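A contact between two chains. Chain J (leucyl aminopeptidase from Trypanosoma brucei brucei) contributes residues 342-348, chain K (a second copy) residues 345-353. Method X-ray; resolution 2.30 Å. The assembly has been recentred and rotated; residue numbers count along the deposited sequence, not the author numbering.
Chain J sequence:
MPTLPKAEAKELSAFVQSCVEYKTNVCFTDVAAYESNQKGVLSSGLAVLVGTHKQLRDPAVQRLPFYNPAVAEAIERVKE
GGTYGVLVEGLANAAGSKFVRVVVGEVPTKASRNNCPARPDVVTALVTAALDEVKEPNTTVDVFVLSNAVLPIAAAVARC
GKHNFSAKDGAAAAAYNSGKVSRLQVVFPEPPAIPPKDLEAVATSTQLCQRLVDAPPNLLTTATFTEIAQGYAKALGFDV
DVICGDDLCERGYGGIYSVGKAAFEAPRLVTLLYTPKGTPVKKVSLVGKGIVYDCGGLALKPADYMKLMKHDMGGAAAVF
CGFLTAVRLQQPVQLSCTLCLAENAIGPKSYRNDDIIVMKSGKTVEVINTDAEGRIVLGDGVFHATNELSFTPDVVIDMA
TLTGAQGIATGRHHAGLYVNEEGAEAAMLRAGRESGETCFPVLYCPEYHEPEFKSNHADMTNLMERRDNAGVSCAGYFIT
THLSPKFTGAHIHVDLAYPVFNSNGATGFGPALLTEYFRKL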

# COMPACT_ATOMS: atom_id res chain seq x y z
N ALA J 342 -4.55 28.28 -12.12
CA ALA J 342 -3.28 27.88 -11.53
C ALA J 342 -2.94 26.49 -11.96
O ALA J 342 -3.81 25.70 -12.28
CB ALA J 342 -3.33 27.96 -10.02
N GLU J 343 -1.65 26.21 -12.00
CA GLU J 343 -1.18 24.84 -12.03
C GLU J 343 -0.71 24.51 -10.62
O GLU J 343 0.05 25.25 -10.03
CB GLU J 343 -0.05 24.58 -13.02
CG GLU J 343 0.43 23.13 -12.94
CD GLU J 343 1.37 22.70 -14.05
OE1 GLU J 343 2.02 23.56 -14.70
OE2 GLU J 343 1.51 21.46 -14.23
N ASN J 344 -1.20 23.38 -10.11
CA ASN J 344 -0.76 22.84 -8.81
C ASN J 344 0.47 21.98 -9.07
O ASN J 344 0.39 20.81 -9.39
CB ASN J 344 -1.85 22.06 -8.12
CG ASN J 344 -1.58 21.84 -6.63
OD1 ASN J 344 -0.75 22.48 -6.04
ND2 ASN J 344 -2.29 20.89 -6.05
N ALA J 345 1.61 22.61 -8.92
CA ALA J 345 2.90 22.07 -9.33
C ALA J 345 3.74 21.67 -8.13
O ALA J 345 3.44 22.01 -7.00
CB ALA J 345 3.66 23.07 -10.19
N ILE J 346 4.81 20.95 -8.42
CA ILE J 346 5.72 20.49 -7.40
C ILE J 346 7.10 21.04 -7.73
O ILE J 346 7.59 20.94 -8.83
CB ILE J 346 5.70 18.95 -7.18
CG1 ILE J 346 6.52 18.60 -5.94
CG2 ILE J 346 6.17 18.21 -8.39
CD1 ILE J 346 6.31 17.19 -5.42
N GLY J 347 7.71 21.61 -6.70
CA GLY J 347 9.06 22.19 -6.81
C GLY J 347 9.47 22.96 -5.59
O GLY J 347 8.76 22.94 -4.58
N PRO J 348 10.60 23.68 -5.65
CA PRO J 348 11.12 24.42 -4.52
C PRO J 348 10.21 25.50 -3.99
O PRO J 348 10.25 25.80 -2.82
CB PRO J 348 12.40 25.07 -5.08
CG PRO J 348 12.72 24.40 -6.33
CD PRO J 348 11.48 23.73 -6.82
N ALA K 345 13.79 14.21 -14.46
CA ALA K 345 13.75 15.01 -13.23
C ALA K 345 12.32 15.45 -12.88
O ALA K 345 11.39 15.29 -13.66
CB ALA K 345 14.61 16.25 -13.36
N ILE K 346 12.19 15.93 -11.66
CA ILE K 346 10.90 16.37 -11.17
C ILE K 346 11.02 17.84 -10.80
O ILE K 346 11.95 18.26 -10.12
CB ILE K 346 10.31 15.47 -10.03
CG1 ILE K 346 8.89 15.91 -9.72
CG2 ILE K 346 11.17 15.54 -8.78
CD1 ILE K 346 8.10 14.94 -8.86
N GLY K 347 10.06 18.61 -11.26
CA GLY K 347 10.01 20.05 -11.02
C GLY K 347 8.94 20.75 -11.83
O GLY K 347 8.15 20.08 -12.50
N PRO K 348 8.93 22.08 -11.81
CA PRO K 348 7.92 22.86 -12.51
C PRO K 348 7.88 22.64 -14.01
O PRO K 348 6.86 22.81 -14.62
CB PRO K 348 8.31 24.31 -12.21
CG PRO K 348 9.26 24.26 -11.10
CD PRO K 348 9.84 22.90 -11.03
N LYS K 349 9.00 22.31 -14.59
CA LYS K 349 9.08 22.09 -16.05
C LYS K 349 8.87 20.63 -16.48
O LYS K 349 8.98 20.30 -17.65
CB LYS K 349 10.39 22.63 -16.64
CG LYS K 349 10.53 24.12 -16.50
CD LYS K 349 11.78 24.74 -17.12
CE LYS K 349 12.10 24.32 -18.53
NZ LYS K 349 12.75 25.43 -19.28
N SER K 350 8.56 19.79 -15.51
CA SER K 350 8.32 18.37 -15.78
C SER K 350 7.27 18.15 -16.86
O SER K 350 6.20 18.74 -16.82
CB SER K 350 7.87 17.61 -14.53
OG SER K 350 8.97 17.24 -13.72
N TYR K 351 7.58 17.30 -17.82
CA TYR K 351 6.57 16.79 -18.69
C TYR K 351 5.56 16.00 -17.84
O TYR K 351 5.91 15.42 -16.81
CB TYR K 351 7.12 16.02 -19.90
CG TYR K 351 7.48 14.56 -19.76
CD1 TYR K 351 8.35 14.11 -18.77
CD2 TYR K 351 7.03 13.65 -20.70
CE1 TYR K 351 8.70 12.76 -18.69
CE2 TYR K 351 7.38 12.30 -20.64
CZ TYR K 351 8.21 11.86 -19.63
OH TYR K 351 8.51 10.54 -19.58
N ARG K 352 4.31 16.03 -18.25
CA ARG K 352 3.23 15.58 -17.39
C ARG K 352 2.58 14.30 -17.82
O ARG K 352 2.64 13.91 -18.96
CB ARG K 352 2.14 16.64 -17.29
CG ARG K 352 2.62 18.01 -16.88
CD ARG K 352 1.44 18.98 -16.98
NE ARG K 352 1.78 20.38 -16.76
CZ ARG K 352 2.28 21.21 -17.68
NH1 ARG K 352 2.51 22.45 -17.37
NH2 ARG K 352 2.54 20.78 -18.93
N ASN K 353 1.96 13.67 -16.85
CA ASN K 353 1.03 12.57 -17.09
C ASN K 353 -0.28 13.14 -17.63
O ASN K 353 -1.16 13.52 -16.87
CB ASN K 353 0.76 11.76 -15.81
CG ASN K 353 2.04 11.26 -15.16
OD1 ASN K 353 2.76 10.48 -15.76
ND2 ASN K 353 2.33 11.73 -13.96
O HOH W 1 4.57 24.03 -13.78
O HOH W 2 5.36 20.27 -11.43

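The contact is anchored by a salt bridge between E343(J) and R352(K), whose CA-to-CB bonds both point toward the opposing stretch. The carboxylate meets the guanidinium side-on, two oxygens against two nitrogens: R352(K) NE donates to E343(J) OE2 at 2.8 Å, and R352(K) NH1 donates to E343(J) OE1 at 2.9 Å. Both N-H...O angles are 174°, so the hydrogens lie almost on the donor–acceptor lines. Glutamate and arginine suit this place because their planar, oppositely charged ends can pair two bonds at once, and the extended t,t chain of E343(J) carries its carboxylate out to the partner.

Water extends this polar network. Water 1 donates to E343(J) OE1 at 2.8 Å and to P348(K) O at 2.7 Å, tying the same carboxylate to the backbone of chain K. Water 2 accepts from I346(J) N at 3.1 Å and donates to G347(K) O at 3.0 Å, bridging two backbone groups that do not bond directly.

Nearer the glycines, the backbones themselves meet. G347(J) CA and G347(K) CA lie 4.8 Å apart, and G347(K) CA makes a CA-H...O contact of 3.4 Å with I346(J) O. I346(J) O is also 3.5 Å from P348(K) N, but the proline nitrogen has no hydrogen to share. Glycine fits both positions: an ideal CB on G347(J) would clash with P348(J) CD at 2.7 Å, and one on G347(K) with P348(K) CD at 2.7 Å; on G347(J) the CB would also sit a tight 3.1 Å from P348(K) CD.

G347(K) begins a type I turn, closed by S350(K) N donating to G347(K) O at 3.1 Å. Packing completes the contact. I346(J) CG2 lies 3.8 Å from I346(K) CG1; isoleucine suits this buried place because its side chain can fill space without leaving a polar group unpaired. P348(K) also packs here, its CD 4.3 Å from G347(J) CA.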